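Local coordinates for putative peptide ABC-transport system periplasmic peptide-binding protein (Campylobacter jejuni, PDB 4OEV), which binds nickel outside the cytoplasm as the extracytoplasmic solute-binding component of an ABC-type nickel importer, at residues F297-K301 with Y449-P453; D255-A261 with L310-F316; A10-E14 with K195-D199; I15-P20 with V29-F34. The contacts are given in a common frame with arbitrary orientation. Residue numbers count along the deposited sequence, not the author numbering.

From the N terminus, strand 6-11 pairs with strand 191-196 in interaction 3, which closes a long loop. Interaction 4 lies within that loop and closes a short one of eight residues. It begins directly after residues 10-14 and folds residues 15-20 back onto the short helix 30-33. Both contacts belong to the part of the fold built on the mixed sheet 6-11, 191-196, 173-178 and 163-169. Later, interactions 2 and 1 cross, because their segments alternate. Interaction 2 closes a loop of 48 residues and joins helices 256-265 and 304-313; interaction 1 closes one of 147 and sets the loop before helix 304-313 against the end of helix 434-450. Arg259 links these two by bonding Asn451 and Pro452.

Interaction 1: F297-K301 with Y449-P453; sequences FKIYK and YENPP
Residues 297-301 form an extended loop segment without regular secondary structure. They run past the C-terminal end of helix 434-450. Tyr449 and Glu450 are still helical, Asn451 leaves helical angles, and Pro452 and Pro453 continue as loop. The closest CA atoms are those of Lys298 and Tyr449, 6.7 Å apart.

The aromatic part is an offset stack of Tyr300 on Tyr449. The ring centroids are 4.5 Å apart and the planes meet at 25°. Tyr300 has chi1 m and Tyr449 has chi1 t. On the opposite face of the Tyr449 ring, Lys298 CB makes a CH-pi contact 3.6 Å from the centroid, almost on the ring normal. Tyr449 is thus sandwiched between Lys298 and Tyr300. Tyr264 of helix 256-265 meets the Tyr300 ring edge-to-face.

Apolar packing adds Tyr300 CZ, 4.2 Å from Pro452 CG; Tyr300 OH is itself 3.7 Å from that CG.

Two polar bonds complete the contact. Tyr300 OH donates to Tyr449 O at 2.6 Å, at the end of the helix. Lys298 has chi1 m and is otherwise all t. Its NZ forms a salt bridge with Glu450 OE2 at 3.3 Å, weak as a hydrogen bond.

This is loop-to-helix-end packing, away from the annotated sites. The chemistry is uneven: Tyr449 has both ring faces covered and its carbonyl takes a short hydrogen bond, while the Lys298-Glu450 charge pairing is long and looser.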
# COMPACT_ATOMS: atom_id res chain seq x y z
N PHE A 297 21.42 5.16 10.01
CA PHE A 297 21.73 4.62 8.71
C PHE A 297 22.43 5.67 7.87
O PHE A 297 22.38 6.87 8.19
CB PHE A 297 20.45 4.12 8.02
CG PHE A 297 19.31 5.10 8.07
CD1 PHE A 297 19.19 6.11 7.12
CD2 PHE A 297 18.36 5.03 9.09
CE1 PHE A 297 18.14 7.03 7.17
CE2 PHE A 297 17.31 5.95 9.16
CZ PHE A 297 17.19 6.95 8.20
N LYS A 298 23.09 5.20 6.81
CA LYS A 298 23.77 6.04 5.83
C LYS A 298 22.76 6.66 4.87
O LYS A 298 21.69 6.11 4.65
CB LYS A 298 24.79 5.21 5.05
CG LYS A 298 26.12 4.95 5.77
CD LYS A 298 26.98 4.05 4.88
CE LYS A 298 28.33 3.66 5.47
NZ LYS A 298 28.95 2.65 4.52
N ILE A 299 23.07 7.84 4.33
CA ILE A 299 22.22 8.43 3.30
C ILE A 299 23.03 9.06 2.18
O ILE A 299 24.22 9.38 2.33
CB ILE A 299 21.25 9.53 3.86
CG1 ILE A 299 22.01 10.82 4.17
CG2 ILE A 299 20.42 9.00 5.01
CD1 ILE A 299 21.12 11.99 4.50
N TYR A 300 22.33 9.29 1.07
CA TYR A 300 22.87 10.04 -0.04
C TYR A 300 22.54 11.52 0.18
O TYR A 300 21.44 11.95 -0.18
CB TYR A 300 22.30 9.53 -1.38
CG TYR A 300 22.76 8.12 -1.68
CD1 TYR A 300 24.03 7.88 -2.22
CD2 TYR A 300 21.94 7.01 -1.39
CE1 TYR A 300 24.48 6.60 -2.48
CE2 TYR A 300 22.39 5.70 -1.67
CZ TYR A 300 23.67 5.51 -2.20
OH TYR A 300 24.16 4.23 -2.49
N LYS A 301 23.45 12.28 0.79
CA LYS A 301 23.26 13.74 0.88
C LYS A 301 23.21 14.36 -0.50
O LYS A 301 23.81 13.85 -1.44
CB LYS A 301 24.37 14.41 1.66
CG LYS A 301 24.35 14.19 3.14
CD LYS A 301 25.24 15.23 3.85
CE LYS A 301 26.61 15.41 3.16
NZ LYS A 301 27.51 16.35 3.90
N TYR A 449 20.90 0.82 1.09
CA TYR A 449 21.77 1.97 0.89
C TYR A 449 22.92 1.59 -0.06
O TYR A 449 23.31 2.39 -0.91
CB TYR A 449 22.36 2.53 2.22
CG TYR A 449 23.49 3.52 1.93
CD1 TYR A 449 23.23 4.85 1.59
CD2 TYR A 449 24.82 3.09 1.90
CE1 TYR A 449 24.24 5.72 1.27
CE2 TYR A 449 25.85 3.98 1.58
CZ TYR A 449 25.55 5.28 1.27
OH TYR A 449 26.56 6.17 0.95
N GLU A 450 23.49 0.40 0.13
CA GLU A 450 24.67 -0.01 -0.64
C GLU A 450 24.33 -0.32 -2.10
O GLU A 450 25.17 -0.23 -3.00
CB GLU A 450 25.37 -1.25 -0.01
CG GLU A 450 25.93 -1.04 1.43
CD GLU A 450 27.00 0.06 1.54
OE1 GLU A 450 27.66 0.41 0.52
OE2 GLU A 450 27.21 0.57 2.66
N ASN A 451 23.09 -0.73 -2.32
CA ASN A 451 22.64 -1.09 -3.64
C ASN A 451 21.22 -0.58 -3.81
O ASN A 451 20.25 -1.35 -3.73
CB ASN A 451 22.75 -2.59 -3.84
CG ASN A 451 22.38 -3.01 -5.25
OD1 ASN A 451 22.38 -2.19 -6.19
ND2 ASN A 451 22.09 -4.27 -5.42
N PRO A 452 21.08 0.73 -4.04
CA PRO A 452 19.77 1.40 -4.00
C PRO A 452 18.87 1.02 -5.19
O PRO A 452 19.24 1.14 -6.35
CB PRO A 452 20.14 2.90 -4.01
CG PRO A 452 21.54 2.94 -4.68
CD PRO A 452 22.21 1.65 -4.27
N PRO A 453 17.69 0.49 -4.89
CA PRO A 453 16.73 0.18 -5.96
C PRO A 453 16.02 1.45 -6.45
O PRO A 453 15.40 1.44 -7.53
CB PRO A 453 15.74 -0.74 -5.26
CG PRO A 453 15.75 -0.26 -3.85
CD PRO A 453 17.19 0.04 -3.57

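Interaction 2: D255-A261 with L310-F316; sequences DLKVRQA and LLVSAGF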
# COMPACT_ATOMS: atom_id res chain seq x y z
N ASP A 255 23.67 0.15 -13.63
CA ASP A 255 24.99 0.46 -13.08
C ASP A 255 24.91 1.10 -11.71
O ASP A 255 24.32 2.18 -11.51
CB ASP A 255 25.76 1.42 -14.05
CG ASP A 255 27.23 1.60 -13.67
OD1 ASP A 255 27.57 1.62 -12.45
OD2 ASP A 255 28.05 1.77 -14.60
N LEU A 256 25.57 0.47 -10.76
CA LEU A 256 25.56 0.94 -9.36
C LEU A 256 25.99 2.41 -9.24
O LEU A 256 25.34 3.23 -8.57
CB LEU A 256 26.47 0.06 -8.53
CG LEU A 256 26.67 0.58 -7.10
CD1 LEU A 256 25.32 0.58 -6.35
CD2 LEU A 256 27.68 -0.29 -6.40
N LYS A 257 27.08 2.76 -9.90
CA LYS A 257 27.57 4.15 -9.83
C LYS A 257 26.56 5.13 -10.39
O LYS A 257 26.46 6.25 -9.91
CB LYS A 257 28.90 4.30 -10.57
CG LYS A 257 30.10 3.63 -9.85
CD LYS A 257 31.36 3.59 -10.78
CE LYS A 257 32.55 2.86 -10.12
NZ LYS A 257 33.72 2.65 -11.06
N VAL A 258 25.86 4.73 -11.44
CA VAL A 258 24.84 5.61 -12.04
C VAL A 258 23.67 5.84 -11.06
O VAL A 258 23.23 6.97 -10.83
CB VAL A 258 24.32 5.00 -13.35
CG1 VAL A 258 23.02 5.72 -13.83
CG2 VAL A 258 25.44 5.00 -14.42
N ARG A 259 23.19 4.78 -10.44
CA ARG A 259 22.09 4.90 -9.51
C ARG A 259 22.52 5.71 -8.28
O ARG A 259 21.75 6.54 -7.78
CB ARG A 259 21.59 3.51 -9.09
CG ARG A 259 20.73 2.86 -10.12
CD ARG A 259 20.28 1.51 -9.66
NE ARG A 259 21.32 0.48 -9.85
CZ ARG A 259 21.86 -0.24 -8.87
NH1 ARG A 259 22.75 -1.16 -9.19
NH2 ARG A 259 21.52 -0.05 -7.56
N GLN A 260 23.75 5.53 -7.81
CA GLN A 260 24.21 6.35 -6.69
C GLN A 260 24.32 7.83 -7.12
O GLN A 260 23.98 8.75 -6.40
CB GLN A 260 25.56 5.85 -6.19
CG GLN A 260 25.54 4.41 -5.69
CD GLN A 260 26.95 3.93 -5.33
OE1 GLN A 260 27.91 4.15 -6.08
NE2 GLN A 260 27.07 3.27 -4.19
N ALA A 261 24.83 8.03 -8.32
CA ALA A 261 24.99 9.40 -8.81
C ALA A 261 23.63 10.12 -8.88
O ALA A 261 23.52 11.29 -8.47
CB ALA A 261 25.68 9.39 -10.14
N LEU A 310 31.09 10.42 -9.76
CA LEU A 310 30.68 9.04 -9.89
C LEU A 310 30.45 8.67 -11.35
O LEU A 310 30.80 7.56 -11.77
CB LEU A 310 29.39 8.75 -9.11
CG LEU A 310 29.55 8.46 -7.61
CD1 LEU A 310 28.19 8.56 -6.91
CD2 LEU A 310 30.13 7.08 -7.43
N LEU A 311 29.82 9.57 -12.10
CA LEU A 311 29.57 9.26 -13.51
C LEU A 311 30.93 9.23 -14.30
O LEU A 311 31.11 8.40 -15.19
CB LEU A 311 28.61 10.28 -14.15
CG LEU A 311 27.16 10.22 -13.63
CD1 LEU A 311 26.31 11.23 -14.37
CD2 LEU A 311 26.55 8.81 -13.82
N VAL A 312 31.87 10.11 -13.97
CA VAL A 312 33.21 10.02 -14.60
C VAL A 312 33.79 8.64 -14.29
O VAL A 312 34.14 7.88 -15.22
CB VAL A 312 34.14 11.13 -14.10
CG1 VAL A 312 35.61 10.93 -14.56
CG2 VAL A 312 33.63 12.46 -14.63
N SER A 313 33.73 8.26 -13.00
CA SER A 313 34.24 6.99 -12.55
C SER A 313 33.59 5.81 -13.26
O SER A 313 34.23 4.78 -13.44
CB SER A 313 34.06 6.85 -11.05
OG SER A 313 34.49 5.59 -10.59
N ALA A 314 32.33 5.96 -13.68
CA ALA A 314 31.64 4.88 -14.36
C ALA A 314 31.96 4.86 -15.84
O ALA A 314 31.44 4.04 -16.59
CB ALA A 314 30.09 4.95 -14.13
N GLY A 315 32.81 5.78 -16.25
CA GLY A 315 33.34 5.81 -17.60
C GLY A 315 32.68 6.81 -18.53
O GLY A 315 33.00 6.84 -19.71
N PHE A 316 31.77 7.63 -17.99
CA PHE A 316 31.08 8.65 -18.79
C PHE A 316 31.90 9.93 -18.89
O PHE A 316 32.75 10.23 -18.03
CB PHE A 316 29.67 8.96 -18.21
CG PHE A 316 28.69 7.83 -18.33
CD1 PHE A 316 28.57 6.85 -17.33
CD2 PHE A 316 27.89 7.73 -19.46
CE1 PHE A 316 27.69 5.81 -17.45
CE2 PHE A 316 26.97 6.67 -19.58
CZ PHE A 316 26.88 5.71 -18.58
O HOH W 1 30.49 1.53 -14.96
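Leu310 packs its side chain on helix 256-265. Its CD1 lies 3.8 Å from Gln260 CB, and its CB is 3.9 Å from Ala261 CB. Leu311 turns its end inward, with CD2 3.8 Å from Ala261 CB and 4.0 Å from Val258 CG2. Beyond this segment pair, Leu331 of strand 329-338 touches both Val258 and Leu311. Ser313 takes two hydrogen bonds from Lys257 NZ, at 3.1 Å to OG and 3.2 Å to O, near the exposed end of helix 304-313. Ala314 sets its CB 3.8 Å from both Lys257 CB and Asp255 OD2. Beside Ala314, helix 256-265 starts with Asp255 as N-cap, OD1 accepting from Lys257 N at 2.8 Å. A water bridges the two ends, donating to Asp255 OD2 at 2.5 Å and Ala314 O at 3.1 Å. At Gly315, with positive phi, helix 304-313 stops in a Schellman motif: Gly315 N bonds Val312 O at 2.7 Å, and Phe316 N bonds Leu311 O at 3.0 Å. Phe316 CE1 rests 3.9 Å from Val258 CG2.

Interaction 3: A10-E14 with K195-D199; sequences AVENE and KHIFD
The His196 ring lies under the side chain of Glu14, whose CG makes a CH-pi contact 4.0 Å from the ring centroid, 9° off the normal. His196 has chi1 t and Glu14 chi1 p. The ring edge faces Glu12 O, 3.1 Å from His196 CD2; His196 ND1 bonds Gly171 O. The backbones pair as parallel strands, Ala10 beside Lys195 and Val11 beside His196, with CA atoms 4.7 and 5.5 Å apart. Val11 N donates to Lys195 O at 2.9 Å, and Ile197 N to Val11 O at 3.2 Å. This joins strand 6-11 to strand 191-196 in a four-stranded mixed sheet. Both strands then end. Glu12 turns to helical angles, and its CA lies 3.5 Å from Ile197 O in a CA-H...O contact. Glu12 OE1 bonds His481, a nickel ligand, so this end of the strand pair lies beside the metal site. Ala10 CB meets Ile197 CD1 at 4.0 Å. A water donates to Phe198 O at 3.1 Å and, weakly, to Glu12 OE2 at 3.0 Å.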
# COMPACT_ATOMS: atom_id res chain seq x y z
N ALA A 10 -15.20 9.57 -2.32
CA ALA A 10 -14.29 9.34 -3.42
C ALA A 10 -13.09 8.54 -2.96
O ALA A 10 -12.50 8.80 -1.91
CB ALA A 10 -13.80 10.70 -4.02
N VAL A 11 -12.69 7.59 -3.80
CA VAL A 11 -11.48 6.81 -3.55
C VAL A 11 -10.66 6.70 -4.84
O VAL A 11 -11.22 6.41 -5.90
CB VAL A 11 -11.82 5.41 -3.01
CG1 VAL A 11 -10.56 4.56 -2.95
CG2 VAL A 11 -12.42 5.56 -1.60
N GLU A 12 -9.35 6.93 -4.74
CA GLU A 12 -8.49 6.95 -5.97
C GLU A 12 -8.49 5.63 -6.78
O GLU A 12 -8.68 5.64 -8.02
CB GLU A 12 -7.08 7.32 -5.59
CG GLU A 12 -6.11 7.43 -6.80
CD GLU A 12 -4.70 7.57 -6.36
OE1 GLU A 12 -4.49 7.57 -5.13
OE2 GLU A 12 -3.79 7.66 -7.23
N ASN A 13 -8.34 4.49 -6.07
CA ASN A 13 -8.18 3.18 -6.68
C ASN A 13 -9.40 2.31 -6.45
O ASN A 13 -10.10 2.48 -5.46
CB ASN A 13 -6.94 2.49 -6.11
CG ASN A 13 -5.70 3.29 -6.33
OD1 ASN A 13 -5.20 3.35 -7.45
ND2 ASN A 13 -5.18 3.93 -5.28
N GLU A 14 -9.67 1.42 -7.40
CA GLU A 14 -10.71 0.45 -7.27
C GLU A 14 -10.05 -0.93 -7.35
O GLU A 14 -8.82 -1.05 -7.46
CB GLU A 14 -11.76 0.64 -8.36
CG GLU A 14 -11.21 0.63 -9.77
CD GLU A 14 -12.29 0.76 -10.83
OE1 GLU A 14 -13.49 0.76 -10.47
OE2 GLU A 14 -11.93 0.85 -12.03
N LYS A 195 -17.05 6.10 -4.78
CA LYS A 195 -16.95 6.57 -6.14
C LYS A 195 -15.50 6.54 -6.60
O LYS A 195 -14.57 6.94 -5.88
CB LYS A 195 -17.54 7.98 -6.23
CG LYS A 195 -17.81 8.45 -7.62
CD LYS A 195 -18.65 9.74 -7.62
CE LYS A 195 -18.76 10.25 -9.03
NZ LYS A 195 -19.65 11.42 -9.13
N HIS A 196 -15.30 6.03 -7.81
CA HIS A 196 -13.95 5.91 -8.34
C HIS A 196 -13.48 7.20 -8.97
O HIS A 196 -13.85 7.51 -10.10
CB HIS A 196 -13.88 4.80 -9.39
CG HIS A 196 -12.51 4.65 -10.01
ND1 HIS A 196 -12.31 4.48 -11.36
CD2 HIS A 196 -11.27 4.64 -9.44
CE1 HIS A 196 -11.01 4.38 -11.60
NE2 HIS A 196 -10.36 4.47 -10.46
N ILE A 197 -12.65 7.95 -8.25
CA ILE A 197 -12.11 9.21 -8.82
C ILE A 197 -10.61 9.26 -8.62
O ILE A 197 -10.14 9.57 -7.52
CB ILE A 197 -12.78 10.46 -8.18
CG1 ILE A 197 -14.29 10.42 -8.41
CG2 ILE A 197 -12.17 11.76 -8.77
CD1 ILE A 197 -15.06 11.59 -7.73
N PHE A 198 -9.86 8.97 -9.69
CA PHE A 198 -8.42 8.81 -9.54
C PHE A 198 -7.64 10.11 -9.79
O PHE A 198 -6.40 10.12 -9.72
CB PHE A 198 -7.90 7.65 -10.43
CG PHE A 198 -7.73 7.97 -11.93
CD1 PHE A 198 -8.38 9.04 -12.56
CD2 PHE A 198 -6.90 7.15 -12.72
CE1 PHE A 198 -8.21 9.29 -13.92
CE2 PHE A 198 -6.73 7.39 -14.08
CZ PHE A 198 -7.38 8.47 -14.69
N ASP A 199 -8.35 11.20 -10.08
CA ASP A 199 -7.74 12.52 -10.30
C ASP A 199 -8.32 13.50 -9.29
O ASP A 199 -9.52 13.74 -9.31
CB ASP A 199 -8.00 12.98 -11.74
CG ASP A 199 -7.32 14.32 -12.08
OD1 ASP A 199 -6.92 14.47 -13.25
OD2 ASP A 199 -7.18 15.21 -11.20
O HOH W 2 -4.07 10.63 -7.73

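Interaction 4: I15-P20 with V29-F34; sequences IARINP and VINLVF
This contact is a buried apolar core between the loop after strand 6-11 and the short helix 30-33, beside the mixed sheet that includes strands 163-169, 173-178 and 191-196. Residues 15-20 are irregular. Ile18 is the centre of an inverse gamma turn, with a weak Asn19 N to Arg17 O bond of 2.9 Å. Residues 30-33 are helical, and Phe34 leaves helical angles. Ile18 and Ile30 have the closest CA atoms, 5.6 Å apart. No hydrogen bond joins the segments.

Ile30, with chi1 m and chi2 t, reaches across the loop. Its CD1 is 3.7 Å from Ile15 CD1 and 3.3 Å from Asn19 O. Its CG1 is 4.0 Å from Ile18 CG2. Val29 CG2 touches two isoleucines, 3.6 Å from Ile15 CG2 and 4.0 Å from Ile18 CG1. Ile18 also touches Val174 and Trp168 of the sheet, and Val29 touches Phe176. Asn31 makes no contact with residues 15-20; it binds Mg(2+) in a structure of this protein, but that ion is not bound here.

Phe34, chi1 m, closes the far end. Ile18 O lies near its ring edge, 3.3 Å from CE2. Pro20 CD stands over the Phe34 ring face in a CH-pi contact, 3.4 Å from the centroid.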
# COMPACT_ATOMS: atom_id res chain seq x y z
N ILE A 15 -10.87 -1.96 -7.27
CA ILE A 15 -10.38 -3.33 -7.43
C ILE A 15 -11.38 -4.13 -8.27
O ILE A 15 -12.61 -3.99 -8.09
CB ILE A 15 -10.14 -3.99 -6.07
CG1 ILE A 15 -9.59 -5.42 -6.25
CG2 ILE A 15 -11.45 -4.05 -5.21
CD1 ILE A 15 -8.89 -5.90 -5.02
N ALA A 16 -10.89 -4.95 -9.19
CA ALA A 16 -11.80 -5.71 -10.05
C ALA A 16 -12.43 -6.92 -9.36
O ALA A 16 -13.43 -7.44 -9.84
CB ALA A 16 -11.10 -6.19 -11.31
N ARG A 17 -11.84 -7.40 -8.28
CA ARG A 17 -12.42 -8.56 -7.58
C ARG A 17 -12.53 -8.20 -6.11
O ARG A 17 -11.51 -7.97 -5.44
CB ARG A 17 -11.56 -9.82 -7.78
CG ARG A 17 -11.54 -10.35 -9.20
CD ARG A 17 -10.57 -11.53 -9.34
NE ARG A 17 -9.18 -11.09 -9.36
CZ ARG A 17 -8.14 -11.91 -9.52
NH1 ARG A 17 -8.29 -13.22 -9.64
NH2 ARG A 17 -6.92 -11.41 -9.54
N ILE A 18 -13.76 -8.02 -5.62
CA ILE A 18 -13.92 -7.62 -4.24
C ILE A 18 -13.85 -8.87 -3.39
O ILE A 18 -14.87 -9.39 -2.92
CB ILE A 18 -15.24 -6.83 -3.99
CG1 ILE A 18 -15.26 -5.56 -4.89
CG2 ILE A 18 -15.32 -6.38 -2.53
CD1 ILE A 18 -16.62 -4.81 -4.88
N ASN A 19 -12.63 -9.31 -3.18
CA ASN A 19 -12.36 -10.60 -2.56
C ASN A 19 -11.03 -10.47 -1.84
O ASN A 19 -10.02 -10.13 -2.47
CB ASN A 19 -12.34 -11.68 -3.64
CG ASN A 19 -12.00 -13.04 -3.12
OD1 ASN A 19 -11.40 -13.22 -2.06
ND2 ASN A 19 -12.42 -14.04 -3.87
N PRO A 20 -11.03 -10.66 -0.52
CA PRO A 20 -9.82 -10.56 0.30
C PRO A 20 -8.59 -11.31 -0.30
O PRO A 20 -7.48 -10.83 -0.14
CB PRO A 20 -10.25 -11.19 1.63
CG PRO A 20 -11.73 -10.99 1.68
CD PRO A 20 -12.25 -10.80 0.30
N VAL A 29 -12.94 -1.05 -0.48
CA VAL A 29 -14.21 -1.76 -0.50
C VAL A 29 -14.18 -3.17 0.13
O VAL A 29 -15.19 -3.60 0.71
CB VAL A 29 -14.79 -1.87 -1.95
CG1 VAL A 29 -15.25 -0.52 -2.43
CG2 VAL A 29 -13.77 -2.45 -2.93
N ILE A 30 -13.04 -3.87 0.05
CA ILE A 30 -12.95 -5.20 0.66
C ILE A 30 -13.16 -5.04 2.17
O ILE A 30 -13.85 -5.85 2.79
CB ILE A 30 -11.61 -5.93 0.35
CG1 ILE A 30 -11.53 -6.19 -1.15
CG2 ILE A 30 -11.52 -7.28 1.19
CD1 ILE A 30 -10.24 -6.89 -1.67
N ASN A 31 -12.60 -3.99 2.77
CA ASN A 31 -12.79 -3.79 4.23
C ASN A 31 -14.20 -3.30 4.63
O ASN A 31 -14.49 -3.19 5.82
CB ASN A 31 -11.74 -2.82 4.76
CG ASN A 31 -10.39 -3.47 4.96
OD1 ASN A 31 -9.52 -3.42 4.08
ND2 ASN A 31 -10.19 -4.08 6.13
N LEU A 32 -15.06 -3.01 3.66
CA LEU A 32 -16.48 -2.69 3.96
C LEU A 32 -17.30 -3.98 4.05
O LEU A 32 -18.11 -4.19 4.97
CB LEU A 32 -17.06 -1.79 2.90
CG LEU A 32 -16.30 -0.48 2.69
CD1 LEU A 32 -16.87 0.30 1.53
CD2 LEU A 32 -16.38 0.35 3.97
N VAL A 33 -17.09 -4.86 3.07
CA VAL A 33 -17.84 -6.10 2.96
C VAL A 33 -17.30 -7.21 3.87
O VAL A 33 -18.06 -8.04 4.40
CB VAL A 33 -17.83 -6.56 1.47
CG1 VAL A 33 -18.56 -7.87 1.27
CG2 VAL A 33 -18.41 -5.46 0.59
N PHE A 34 -15.99 -7.23 4.07
CA PHE A 34 -15.38 -8.35 4.82
C PHE A 34 -14.80 -7.89 6.13
O PHE A 34 -14.57 -6.68 6.34
CB PHE A 34 -14.29 -9.02 3.98
CG PHE A 34 -14.80 -9.59 2.70
CD1 PHE A 34 -15.24 -10.91 2.66
CD2 PHE A 34 -14.87 -8.82 1.56
CE1 PHE A 34 -15.74 -11.45 1.47
CE2 PHE A 34 -15.36 -9.34 0.37
CZ PHE A 34 -15.79 -10.67 0.32